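Local coordinates for NreA protein (Staphylococcus carnosus subsp. carnosus TM300, PDB 4IUH) that acts as a cytosolic nitrate receptor, a GAF-domain protein of the staphylococcal nitrate regulation system that can also bind iodide, at residues 23-28 against 156-161; 44-49 against 128-133; 120-125 against 160-165. All coordinates share one frame; numbering follows the deposited sequence.

Interaction 1 (23-28 against 156-161)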
ATOM      1  N   PHE A  23      -5.977  17.126  11.756  1.00 59.94           N
ATOM      2  CA  PHE A  23      -5.702  16.512  10.459  1.00 55.60           C
ATOM      3  C   PHE A  23      -4.574  15.481  10.556  1.00 51.94           C
ATOM      4  O   PHE A  23      -3.392  15.833  10.545  1.00 51.66           O
ATOM      5  CB  PHE A  23      -5.365  17.584   9.415  1.00 56.13           C
ATOM      6  CG  PHE A  23      -5.257  17.055   8.008  1.00 52.48           C
ATOM      7  CD1 PHE A  23      -6.394  16.804   7.258  1.00 52.12           C
ATOM      8  CD2 PHE A  23      -4.020  16.817   7.435  1.00 49.86           C
ATOM      9  CE1 PHE A  23      -6.295  16.319   5.963  1.00 49.12           C
ATOM     10  CE2 PHE A  23      -3.918  16.333   6.142  1.00 46.95           C
ATOM     11  CZ  PHE A  23      -5.057  16.084   5.405  1.00 46.50           C
ATOM     12  N   ASP A  24      -4.948  14.209  10.655  1.00 55.18           N
ATOM     13  CA  ASP A  24      -3.968  13.136  10.791  1.00 52.19           C
ATOM     14  C   ASP A  24      -3.880  12.296   9.517  1.00 48.16           C
ATOM     15  O   ASP A  24      -4.521  12.612   8.515  1.00 47.78           O
ATOM     16  CB  ASP A  24      -4.281  12.262  12.012  1.00 53.00           C
ATOM     17  CG  ASP A  24      -5.553  11.451  11.843  1.00 52.52           C
ATOM     18  OD1 ASP A  24      -6.651  12.032  11.974  1.00 55.31           O
ATOM     19  OD2 ASP A  24      -5.450  10.228  11.594  1.00 49.66           O
ATOM     20  N   TYR A  25      -3.082  11.232   9.556  1.00 38.63           N
ATOM     21  CA  TYR A  25      -2.859  10.406   8.369  1.00 35.14           C
ATOM     22  C   TYR A  25      -4.140   9.811   7.795  1.00 34.30           C
ATOM     23  O   TYR A  25      -4.244   9.604   6.585  1.00 32.48           O
ATOM     24  CB  TYR A  25      -1.814   9.316   8.635  1.00 33.02           C
ATOM     25  CG  TYR A  25      -0.404   9.850   8.594  1.00 33.26           C
ATOM     26  CD1 TYR A  25       0.229  10.091   7.382  1.00 31.84           C
ATOM     27  CD2 TYR A  25       0.285  10.143   9.764  1.00 35.36           C
ATOM     28  CE1 TYR A  25       1.514  10.594   7.332  1.00 32.49           C
ATOM     29  CE2 TYR A  25       1.573  10.648   9.727  1.00 36.03           C
ATOM     30  CZ  TYR A  25       2.183  10.871   8.507  1.00 34.67           C
ATOM     31  OH  TYR A  25       3.465  11.377   8.465  1.00 35.77           O
ATOM     32  N   GLN A  26      -5.112   9.549   8.662  1.00 29.88           N
ATOM     33  CA  GLN A  26      -6.395   9.013   8.229  1.00 29.87           C
ATOM     34  C   GLN A  26      -7.093   9.963   7.254  1.00 30.95           C
ATOM     35  O   GLN A  26      -7.594   9.538   6.211  1.00 29.59           O
ATOM     36  CB  GLN A  26      -7.295   8.732   9.431  1.00 32.55           C
ATOM     37  CG  GLN A  26      -8.598   8.053   9.072  1.00 32.94           C
ATOM     38  CD  GLN A  26      -8.375   6.714   8.403  1.00 29.72           C
ATOM     39  OE1 GLN A  26      -7.781   5.808   8.989  1.00 28.64           O
ATOM     40  NE2 GLN A  26      -8.836   6.585   7.161  1.00 28.48           N
ATOM     41  N   ASP A  27      -7.107  11.249   7.591  1.00 33.71           N
ATOM     42  CA  ASP A  27      -7.730  12.251   6.739  1.00 35.35           C
ATOM     43  C   ASP A  27      -7.003  12.370   5.400  1.00 32.99           C
ATOM     44  O   ASP A  27      -7.634  12.485   4.349  1.00 32.99           O
ATOM     45  CB  ASP A  27      -7.762  13.618   7.436  1.00 39.17           C
ATOM     46  CG  ASP A  27      -8.474  13.582   8.784  1.00 42.17           C
ATOM     47  OD1 ASP A  27      -9.696  13.838   8.820  1.00 44.83           O
ATOM     48  OD2 ASP A  27      -7.809  13.317   9.810  1.00 42.26           O
ATOM     49  N   ALA A  28      -5.676  12.351   5.443  1.00 31.40           N
ATOM     50  CA  ALA A  28      -4.883  12.456   4.223  1.00 29.58           C
ATOM     51  C   ALA A  28      -5.116  11.252   3.314  1.00 26.69           C
ATOM     52  O   ALA A  28      -5.185  11.391   2.095  1.00 26.16           O
ATOM     53  CB  ALA A  28      -3.403  12.607   4.553  1.00 28.93           C
ATOM     54  N   LEU A 156       0.971  13.616   1.780  1.00 27.48           N
ATOM     55  CA  LEU A 156       0.911  12.641   2.856  1.00 26.00           C
ATOM     56  C   LEU A 156       1.990  12.958   3.887  1.00 27.41           C
ATOM     57  O   LEU A 156       2.856  12.131   4.171  1.00 26.08           O
ATOM     58  CB  LEU A 156       1.095  11.224   2.297  1.00 22.86           C
ATOM     59  CG  LEU A 156       0.621  10.080   3.191  1.00 21.37           C
ATOM     60  CD1 LEU A 156      -0.883  10.151   3.384  1.00 21.96           C
ATOM     61  CD2 LEU A 156       1.029   8.740   2.613  1.00 18.76           C
ATOM     62  N   GLY A 157       1.940  14.169   4.431  1.00 30.49           N
ATOM     63  CA  GLY A 157       2.871  14.585   5.460  1.00 32.51           C
ATOM     64  C   GLY A 157       4.299  14.749   4.976  1.00 32.94           C
ATOM     65  O   GLY A 157       4.555  15.398   3.962  1.00 33.82           O
ATOM     66  N   SER A 158       5.232  14.151   5.708  1.00 48.50           N
ATOM     67  CA  SER A 158       6.652  14.276   5.405  1.00 49.58           C
ATOM     68  C   SER A 158       7.140  13.186   4.455  1.00 46.74           C
ATOM     69  O   SER A 158       8.318  13.139   4.106  1.00 47.62           O
ATOM     70  CB  SER A 158       7.471  14.236   6.700  1.00 51.54           C
ATOM     71  OG  SER A 158       7.445  12.941   7.285  1.00 49.30           O
ATOM     72  N   PHE A 159       6.238  12.306   4.039  1.00 31.01           N
ATOM     73  CA  PHE A 159       6.628  11.206   3.165  1.00 28.74           C
ATOM     74  C   PHE A 159       6.791  11.665   1.723  1.00 29.10           C
ATOM     75  O   PHE A 159       6.102  12.574   1.264  1.00 30.13           O
ATOM     76  CB  PHE A 159       5.619  10.059   3.247  1.00 25.90           C
ATOM     77  CG  PHE A 159       5.544   9.416   4.601  1.00 25.69           C
ATOM     78  CD1 PHE A 159       6.697   9.025   5.260  1.00 26.46           C
ATOM     79  CD2 PHE A 159       4.322   9.215   5.220  1.00 25.12           C
ATOM     80  CE1 PHE A 159       6.633   8.436   6.511  1.00 26.69           C
ATOM     81  CE2 PHE A 159       4.247   8.629   6.472  1.00 25.39           C
ATOM     82  CZ  PHE A 159       5.404   8.239   7.121  1.00 26.14           C
ATOM     83  N   THR A 160       7.730  11.044   1.022  1.00 25.41           N
ATOM     84  CA  THR A 160       7.884  11.250  -0.408  1.00 25.70           C
ATOM     85  C   THR A 160       7.931   9.878  -1.068  1.00 23.22           C
ATOM     86  O   THR A 160       7.928   8.847  -0.378  1.00 21.52           O
ATOM     87  CB  THR A 160       9.166  12.044  -0.754  1.00 28.78           C
ATOM     88  OG1 THR A 160      10.322  11.299  -0.357  1.00 28.91           O
ATOM     89  CG2 THR A 160       9.180  13.400  -0.055  1.00 31.70           C
ATOM     90  N   ASP A 161       7.958   9.852  -2.396  1.00 23.32           N
ATOM     91  CA  ASP A 161       8.078   8.576  -3.089  1.00 21.50           C
ATOM     92  C   ASP A 161       9.486   8.384  -3.645  1.00 23.15           C
ATOM     93  O   ASP A 161      10.403   9.126  -3.293  1.00 25.55           O
ATOM     94  CB  ASP A 161       6.994   8.400  -4.158  1.00 20.42           C
ATOM     95  CG  ASP A 161       6.936   9.551  -5.145  1.00 22.71           C
ATOM     96  OD1 ASP A 161       5.814   9.952  -5.521  1.00 22.57           O
ATOM     97  OD2 ASP A 161       8.003  10.048  -5.561  1.00 24.98           O
TER
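Tyr25, on the first turn of helix 25-36, carries most of this contact, bringing CE1 and OH of its ring to Phe159 and CD1 and CE1 to Leu156. Phe159 CE2 lies 3.5 Å from Tyr25 CE1 and is equally close to the phenolic OH, so the outer part of the tyrosine straddles that one carbon. The ring centroids are 5.5 Å apart and the planes are inclined by 36°, an oblique pairing. Leu156 O comes to the edge of the tyrosine ring, near its plane, at 3.8 Å from Tyr25 CE1. One turn along the helix, Ala28 CB touches Leu156 CD1 at 3.7 Å, and Leu156 CD1 also lies 4.2 Å from Tyr25 CD1. Leu156 CG is anti to its backbone N (chi1 -161°); from there CD1 extends toward the helix while CD2 packs on Leu123 of strand 115-125.

The contact thus joins the N-terminal helix of the GAF domain to the segment that follows its last strand, 128-138. All the cross-segment evidence is apolar or van der Waals in kind.

What positions the partners lies just behind them. Residues 156-159 form a type II' beta turn, with Gly157 at positive phi (68°), which brings Leu156 and Phe159 to the same helix; its closing bond, Phe159 N to Leu156 O, is weak. On the other side, Asp24 is the N-cap: its OD2 accepts from Gln26 N at 3.0 Å, the donor standing above the carboxylate plane. Asp24 N in turn donates to Asp27 OD2 at 3.1 Å, completing a capping box that secures the helix start. Further out, Gln26 NE2 reaches Asp30 OD2 and Ala60 O, linking this first turn to strand 54-61.

Interaction 2 (44-49 against 128-133)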
ATOM      1  N   ALA A  44       1.055   1.233   5.199  1.00 12.76           N
ATOM      2  CA  ALA A  44       1.838   0.276   5.958  1.00 13.03           C
ATOM      3  C   ALA A  44       3.019   1.004   6.586  1.00 14.22           C
ATOM      4  O   ALA A  44       3.773   1.686   5.891  1.00 14.07           O
ATOM      5  CB  ALA A  44       2.331  -0.830   5.052  1.00 11.71           C
ATOM      6  N   LEU A  45       3.180   0.861   7.898  1.00 15.80           N
ATOM      7  CA  LEU A  45       4.243   1.562   8.613  1.00 17.47           C
ATOM      8  C   LEU A  45       4.958   0.644   9.600  1.00 18.69           C
ATOM      9  O   LEU A  45       4.368  -0.314  10.106  1.00 18.83           O
ATOM     10  CB  LEU A  45       3.682   2.793   9.336  1.00 19.21           C
ATOM     11  CG  LEU A  45       3.247   3.964   8.446  1.00 18.82           C
ATOM     12  CD1 LEU A  45       2.412   4.968   9.234  1.00 20.83           C
ATOM     13  CD2 LEU A  45       4.454   4.652   7.832  1.00 19.05           C
ATOM     14  N   PRO A  46       6.244   0.926   9.861  1.00 19.95           N
ATOM     15  CA  PRO A  46       7.022   0.140  10.824  1.00 21.66           C
ATOM     16  C   PRO A  46       6.576   0.376  12.269  1.00 24.00           C
ATOM     17  O   PRO A  46       6.173   1.482  12.626  1.00 25.01           O
ATOM     18  CB  PRO A  46       8.455   0.636  10.602  1.00 22.78           C
ATOM     19  CG  PRO A  46       8.296   1.999  10.025  1.00 22.53           C
ATOM     20  CD  PRO A  46       7.071   1.933   9.173  1.00 20.14           C
ATOM     21  N   GLU A  47       6.654  -0.671  13.081  1.00 27.95           N
ATOM     22  CA  GLU A  47       6.184  -0.642  14.462  1.00 30.58           C
ATOM     23  C   GLU A  47       7.111  -1.535  15.292  1.00 32.83           C
ATOM     24  O   GLU A  47       7.785  -2.407  14.743  1.00 31.90           O
ATOM     25  CB  GLU A  47       4.744  -1.159  14.505  1.00 29.79           C
ATOM     26  CG  GLU A  47       3.984  -0.924  15.793  1.00 32.70           C
ATOM     27  CD  GLU A  47       2.533  -1.389  15.691  1.00 32.34           C
ATOM     28  OE1 GLU A  47       2.171  -2.375  16.376  1.00 33.88           O
ATOM     29  OE2 GLU A  47       1.756  -0.773  14.923  1.00 30.78           O
ATOM     30  N   ASP A  48       7.162  -1.319  16.604  1.00 35.57           N
ATOM     31  CA  ASP A  48       8.026  -2.125  17.473  1.00 38.25           C
ATOM     32  C   ASP A  48       7.452  -3.503  17.809  1.00 38.64           C
ATOM     33  O   ASP A  48       6.300  -3.629  18.221  1.00 39.04           O
ATOM     34  CB  ASP A  48       8.342  -1.386  18.774  1.00 42.08           C
ATOM     35  CG  ASP A  48       9.230  -0.182  18.560  1.00 42.67           C
ATOM     36  OD1 ASP A  48      10.455  -0.366  18.408  1.00 43.51           O
ATOM     37  OD2 ASP A  48       8.705   0.951  18.554  1.00 42.66           O
ATOM     38  N   GLY A  49       8.272  -4.533  17.630  1.00 36.55           N
ATOM     39  CA  GLY A  49       7.949  -5.865  18.112  1.00 37.92           C
ATOM     40  C   GLY A  49       8.975  -6.289  19.149  1.00 41.78           C
ATOM     41  O   GLY A  49      10.089  -5.767  19.165  1.00 42.74           O
ATOM     42  N   ARG A 128      15.716   7.514   3.236  1.00 33.48           N
ATOM     43  CA  ARG A 128      15.549   6.072   3.405  1.00 31.25           C
ATOM     44  C   ARG A 128      14.115   5.594   3.156  1.00 27.53           C
ATOM     45  O   ARG A 128      13.156   6.311   3.430  1.00 26.73           O
ATOM     46  CB  ARG A 128      16.008   5.649   4.805  1.00 32.60           C
ATOM     47  N   VAL A 129      13.980   4.380   2.628  1.00 31.73           N
ATOM     48  CA  VAL A 129      12.669   3.770   2.429  1.00 29.06           C
ATOM     49  C   VAL A 129      12.103   3.448   3.795  1.00 26.18           C
ATOM     50  O   VAL A 129      12.849   3.139   4.717  1.00 27.39           O
ATOM     51  CB  VAL A 129      12.747   2.465   1.608  1.00 28.68           C
ATOM     52  CG1 VAL A 129      11.424   2.198   0.912  1.00 27.06           C
ATOM     53  CG2 VAL A 129      13.872   2.533   0.595  1.00 32.13           C
ATOM     54  N   TYR A 130      10.787   3.503   3.932  1.00 22.02           N
ATOM     55  CA  TYR A 130      10.189   3.480   5.258  1.00 21.50           C
ATOM     56  C   TYR A 130       8.903   2.665   5.320  1.00 19.13           C
ATOM     57  O   TYR A 130       8.795   1.712   6.091  1.00 18.99           O
ATOM     58  CB  TYR A 130       9.921   4.917   5.697  1.00 22.76           C
ATOM     59  CG  TYR A 130       9.545   5.077   7.140  1.00 23.91           C
ATOM     60  CD1 TYR A 130       8.241   5.394   7.503  1.00 23.23           C
ATOM     61  CD2 TYR A 130      10.492   4.928   8.145  1.00 26.14           C
ATOM     62  CE1 TYR A 130       7.886   5.557   8.837  1.00 24.77           C
ATOM     63  CE2 TYR A 130      10.150   5.086   9.480  1.00 27.64           C
ATOM     64  CZ  TYR A 130       8.842   5.398   9.820  1.00 26.95           C
ATOM     65  OH  TYR A 130       8.496   5.558  11.144  1.00 28.86           O
ATOM     66  N   GLY A 131       7.923   3.046   4.515  1.00 16.58           N
ATOM     67  CA  GLY A 131       6.628   2.396   4.549  1.00 14.93           C
ATOM     68  C   GLY A 131       6.081   2.201   3.155  1.00 13.37           C
ATOM     69  O   GLY A 131       6.826   2.240   2.179  1.00 13.45           O
ATOM     70  N   ALA A 132       4.776   1.985   3.056  1.00 12.34           N
ATOM     71  CA  ALA A 132       4.158   1.795   1.757  1.00 11.19           C
ATOM     72  C   ALA A 132       2.749   2.363   1.724  1.00 11.09           C
ATOM     73  O   ALA A 132       1.999   2.268   2.698  1.00 11.44           O
ATOM     74  CB  ALA A 132       4.147   0.314   1.384  1.00 10.16           C
ATOM     75  N   LEU A 133       2.394   2.960   0.596  1.00 11.03           N
ATOM     76  CA  LEU A 133       1.016   3.352   0.354  1.00 11.15           C
ATOM     77  C   LEU A 133       0.428   2.377  -0.650  1.00 10.14           C
ATOM     78  O   LEU A 133       1.030   2.120  -1.695  1.00  9.80           O
ATOM     79  CB  LEU A 133       0.940   4.783  -0.187  1.00 12.38           C
ATOM     80  CG  LEU A 133      -0.438   5.221  -0.683  1.00 12.91           C
ATOM     81  CD1 LEU A 133      -1.428   5.332   0.475  1.00 13.65           C
ATOM     82  CD2 LEU A 133      -0.373   6.523  -1.484  1.00 14.35           C
TER
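Ala44 and Ala132 form an antiparallel hydrogen-bonded pair, Ala44 N giving to Ala132 O at 2.9 Å and Ala132 N to Ala44 O at 3.0 Å, while the axes of strands 44-47 and 128-133 run at 140° to each other. The first of these bonds is nearly straight. The two methyls emerge on the same face of the sheet, CB to CB 4.2 Å, where helix 78-86 covers them through Ala80 and Val83.

Beyond this pair the strands diverge, and there the Tyr130 ring packs against Pro46 and Leu45. Its CG is anti to the backbone N (chi1 -169°), and the ring beyond it meets Pro46 on one face. Pro46 CG stands 3.7 Å from the Tyr130 ring centroid and 21° off the normal, a CH-pi contact displaced toward the rim, with Tyr130 CZ as its nearest ring atom. Pro46 CD lies 3.5 Å from Tyr130 O and also meets Tyr130 CE1. Leu45 CD2 approaches obliquely, 3.7 Å from Tyr130 CE1, and its other neighbours include Phe159.

Gly131 fits between tyrosine and alanine with its CA only 3.2 Å from Ala44 O, a close approach of backbone to backbone. Tyr130 and Gly131 together face Leu123 on the other neighbouring strand, which defines a classic beta bulge. The arrangement is that of a bulged central strand in the antiparallel 2-1-5-4-3 sheet of a GAF domain.

Interaction 3 (120-125 against 160-165)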
ATOM      1  N   ALA A 120       1.166  -0.030  -5.386  1.00 11.31           N
ATOM      2  CA  ALA A 120       1.808   0.062  -4.087  1.00 10.95           C
ATOM      3  C   ALA A 120       3.008   0.978  -4.235  1.00 11.79           C
ATOM      4  O   ALA A 120       3.860   0.746  -5.083  1.00 12.73           O
ATOM      5  CB  ALA A 120       2.238  -1.319  -3.609  1.00 10.40           C
ATOM      6  N   ILE A 121       3.073   2.023  -3.419  1.00 10.28           N
ATOM      7  CA  ILE A 121       4.125   3.023  -3.568  1.00 11.56           C
ATOM      8  C   ILE A 121       4.994   3.158  -2.324  1.00 11.96           C
ATOM      9  O   ILE A 121       4.482   3.364  -1.225  1.00 11.80           O
ATOM     10  CB  ILE A 121       3.538   4.394  -3.938  1.00 12.67           C
ATOM     11  CG1 ILE A 121       2.784   4.298  -5.266  1.00 12.79           C
ATOM     12  CG2 ILE A 121       4.628   5.434  -4.042  1.00 14.43           C
ATOM     13  CD1 ILE A 121       1.882   5.477  -5.525  1.00 13.95           C
ATOM     14  N   PRO A 122       6.319   3.054  -2.500  1.00 12.89           N
ATOM     15  CA  PRO A 122       7.265   3.219  -1.391  1.00 13.81           C
ATOM     16  C   PRO A 122       7.165   4.597  -0.774  1.00 15.06           C
ATOM     17  O   PRO A 122       7.162   5.596  -1.496  1.00 16.16           O
ATOM     18  CB  PRO A 122       8.632   3.032  -2.058  1.00 15.19           C
ATOM     19  CG  PRO A 122       8.393   3.309  -3.510  1.00 15.47           C
ATOM     20  CD  PRO A 122       7.005   2.814  -3.779  1.00 13.62           C
ATOM     21  N   LEU A 123       7.050   4.634   0.551  1.00 16.52           N
ATOM     22  CA  LEU A 123       7.049   5.878   1.295  1.00 17.77           C
ATOM     23  C   LEU A 123       8.442   6.138   1.858  1.00 19.73           C
ATOM     24  O   LEU A 123       8.966   5.340   2.639  1.00 19.73           O
ATOM     25  CB  LEU A 123       6.041   5.810   2.440  1.00 17.35           C
ATOM     26  CG  LEU A 123       4.574   5.587   2.075  1.00 15.97           C
ATOM     27  CD1 LEU A 123       3.723   5.562   3.337  1.00 16.30           C
ATOM     28  CD2 LEU A 123       4.083   6.661   1.094  1.00 16.64           C
ATOM     29  N   TRP A 124       9.034   7.259   1.464  1.00 20.82           N
ATOM     30  CA  TRP A 124      10.362   7.625   1.934  1.00 23.27           C
ATOM     31  C   TRP A 124      10.302   8.683   3.020  1.00 25.27           C
ATOM     32  O   TRP A 124       9.516   9.626   2.945  1.00 25.72           O
ATOM     33  CB  TRP A 124      11.220   8.128   0.778  1.00 24.96           C
ATOM     34  CG  TRP A 124      11.594   7.061  -0.196  1.00 23.88           C
ATOM     35  CD1 TRP A 124      10.754   6.370  -1.020  1.00 21.61           C
ATOM     36  CD2 TRP A 124      12.911   6.568  -0.462  1.00 25.51           C
ATOM     37  NE1 TRP A 124      11.465   5.475  -1.778  1.00 21.69           N
ATOM     38  CE2 TRP A 124      12.793   5.577  -1.455  1.00 24.09           C
ATOM     39  CE3 TRP A 124      14.178   6.868   0.046  1.00 28.41           C
ATOM     40  CZ2 TRP A 124      13.893   4.886  -1.953  1.00 25.51           C
ATOM     41  CZ3 TRP A 124      15.271   6.178  -0.446  1.00 29.82           C
ATOM     42  CH2 TRP A 124      15.122   5.198  -1.434  1.00 28.38           C
ATOM     43  N   LYS A 125      11.135   8.501   4.036  1.00 30.38           N
ATOM     44  CA  LYS A 125      11.329   9.491   5.078  1.00 32.57           C
ATOM     45  C   LYS A 125      12.831   9.718   5.167  1.00 35.55           C
ATOM     46  O   LYS A 125      13.601   8.754   5.222  1.00 35.43           O
ATOM     47  CB  LYS A 125      10.782   8.990   6.414  1.00 32.03           C
ATOM     48  CG  LYS A 125      10.851  10.033   7.517  1.00 34.83           C
ATOM     49  CD  LYS A 125      11.036   9.407   8.892  1.00 35.77           C
ATOM     50  CE  LYS A 125       9.824   8.595   9.303  1.00 33.41           C
ATOM     51  NZ  LYS A 125       9.890   8.188  10.738  1.00 34.97           N
ATOM     52  N   THR A 160       7.730  11.044   1.022  1.00 25.41           N
ATOM     53  CA  THR A 160       7.884  11.250  -0.408  1.00 25.70           C
ATOM     54  C   THR A 160       7.931   9.878  -1.068  1.00 23.22           C
ATOM     55  O   THR A 160       7.928   8.847  -0.378  1.00 21.52           O
ATOM     56  CB  THR A 160       9.166  12.044  -0.754  1.00 28.78           C
ATOM     57  OG1 THR A 160      10.322  11.299  -0.357  1.00 28.91           O
ATOM     58  CG2 THR A 160       9.180  13.400  -0.055  1.00 31.70           C
ATOM     59  N   ASP A 161       7.958   9.852  -2.396  1.00 23.32           N
ATOM     60  CA  ASP A 161       8.078   8.576  -3.089  1.00 21.50           C
ATOM     61  C   ASP A 161       9.486   8.384  -3.645  1.00 23.15           C
ATOM     62  O   ASP A 161      10.403   9.126  -3.293  1.00 25.55           O
ATOM     63  CB  ASP A 161       6.994   8.400  -4.158  1.00 20.42           C
ATOM     64  CG  ASP A 161       6.936   9.551  -5.145  1.00 22.71           C
ATOM     65  OD1 ASP A 161       5.814   9.952  -5.521  1.00 22.57           O
ATOM     66  OD2 ASP A 161       8.003  10.048  -5.561  1.00 24.98           O
ATOM     67  N   GLU A 162       9.648   7.388  -4.509  1.00 27.64           N
ATOM     68  CA  GLU A 162      10.965   7.007  -5.009  1.00 30.06           C
ATOM     69  C   GLU A 162      11.491   7.973  -6.068  1.00 30.71           C
ATOM     70  O   GLU A 162      12.690   8.024  -6.340  1.00 31.96           O
ATOM     71  CB  GLU A 162      10.932   5.580  -5.570  1.00 30.16           C
ATOM     72  CG  GLU A 162      10.201   5.420  -6.900  1.00 27.88           C
ATOM     73  CD  GLU A 162       8.689   5.302  -6.757  1.00 24.41           C
ATOM     74  OE1 GLU A 162       8.072   4.602  -7.590  1.00 21.04           O
ATOM     75  OE2 GLU A 162       8.109   5.907  -5.828  1.00 24.17           O
ATOM     76  N   ILE A 163      10.588   8.740  -6.664  1.00 36.48           N
ATOM     77  CA  ILE A 163      10.962   9.654  -7.733  1.00 36.81           C
ATOM     78  C   ILE A 163      11.843  10.797  -7.215  1.00 37.93           C
ATOM     79  O   ILE A 163      11.492  11.461  -6.234  1.00 36.95           O
ATOM     80  CB  ILE A 163       9.705  10.164  -8.460  1.00 34.51           C
ATOM     81  CG1 ILE A 163       8.940   8.961  -9.024  1.00 32.75           C
ATOM     82  CG2 ILE A 163      10.079  11.147  -9.560  1.00 35.08           C
ATOM     83  CD1 ILE A 163       7.502   9.225  -9.382  1.00 29.53           C
ATOM     84  N   ASN A 164      12.989  10.982  -7.879  1.00 50.62           N
ATOM     85  CA  ASN A 164      14.062  11.922  -7.503  1.00 51.73           C
ATOM     86  C   ASN A 164      15.053  11.399  -6.456  1.00 52.49           C
ATOM     87  O   ASN A 164      15.837  12.172  -5.899  1.00 53.64           O
ATOM     88  CB  ASN A 164      13.536  13.303  -7.084  1.00 51.67           C
ATOM     89  CG  ASN A 164      12.684  13.952  -8.150  1.00 52.18           C
ATOM     90  OD1 ASN A 164      11.465  13.775  -8.180  1.00 49.34           O
ATOM     91  ND2 ASN A 164      13.317  14.721  -9.025  1.00 56.14           N
ATOM     92  N   LYS A 165      15.025  10.095  -6.194  1.00 51.77           N
ATOM     93  CA  LYS A 165      15.968   9.491  -5.249  1.00 52.09           C
ATOM     94  C   LYS A 165      17.243   9.006  -5.944  1.00 53.20           C
ATOM     95  O   LYS A 165      17.212   8.081  -6.759  1.00 53.09           O
ATOM     96  CB  LYS A 165      15.315   8.342  -4.472  1.00 50.86           C
ATOM     97  CG  LYS A 165      14.091   8.744  -3.663  1.00 49.23           C
ATOM     98  CD  LYS A 165      14.404   9.829  -2.651  1.00 48.41           C
ATOM     99  CE  LYS A 165      13.145  10.259  -1.915  1.00 46.03           C
ATOM    100  NZ  LYS A 165      13.434  11.189  -0.791  1.00 44.93           N
TER
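Trp124 packs against segment 160-165, the last modelled residues, and its backbone pairs with Thr160: Trp124 N gives to Thr160 O at 2.7 Å, and Thr160 N returns to Trp124 O at 3.0 Å. This is a single antiparallel bridge.

Followed outward, Trp124 CB first meets Thr160 OG1 at 3.5 Å. CG, anti to the carbonyl carbon (chi1 -69°), lies near Asp161 O and Lys165 CE. CD1 reaches Asp161 C at 3.5 Å, and NE1 comes 3.6 Å from Glu162 CA. On the six-membered ring, CE3 touches Lys165 CD, and Lys165 CG sits over the centre, 4.0 Å from the centroid and 6° off the normal. This is a CH-pi contact. The lysine chain, bent at chi2, runs antiparallel to the tryptophan side chain, and NZ donates to Thr160 OG1 at 3.1 Å.

Nearby, Glu162 OE2 rests on Pro122 CG, its carboxylate making a salt bridge with Arg89 through OE1. Asp161 OD2 closes an Asx turn with Ile163 N, while OD1 accepts from Ile152 N and pairs with Arg151.

The lysine therefore offers methylenes to the indole and its ammonium to a threonine oxygen, whereas Trp124 NE1 is buried without a polar partner, so the indole is held by packing.

In the fold
From the N terminus, the first helix of the model is 25-36, and interaction 1 closes a loop of 127 residues by bringing its first turn against 156-161. Nested inside that loop is interaction 2, where strand 40-47, next after the helix, pairs with strand 128-138. Interaction 3 starts from strand 115-125, the sheet neighbour of 128-138, and ends on the last modelled residues, so it crosses interaction 2 and shares Thr160 and Asp161 with interaction 1. Phe159 touches all three, its ring meeting Tyr130 and Leu45 of interaction 2 as well as Leu123 of interaction 3. Together they tie the first helix and the segment after strand 128-138 to three adjacent strands of the sheet.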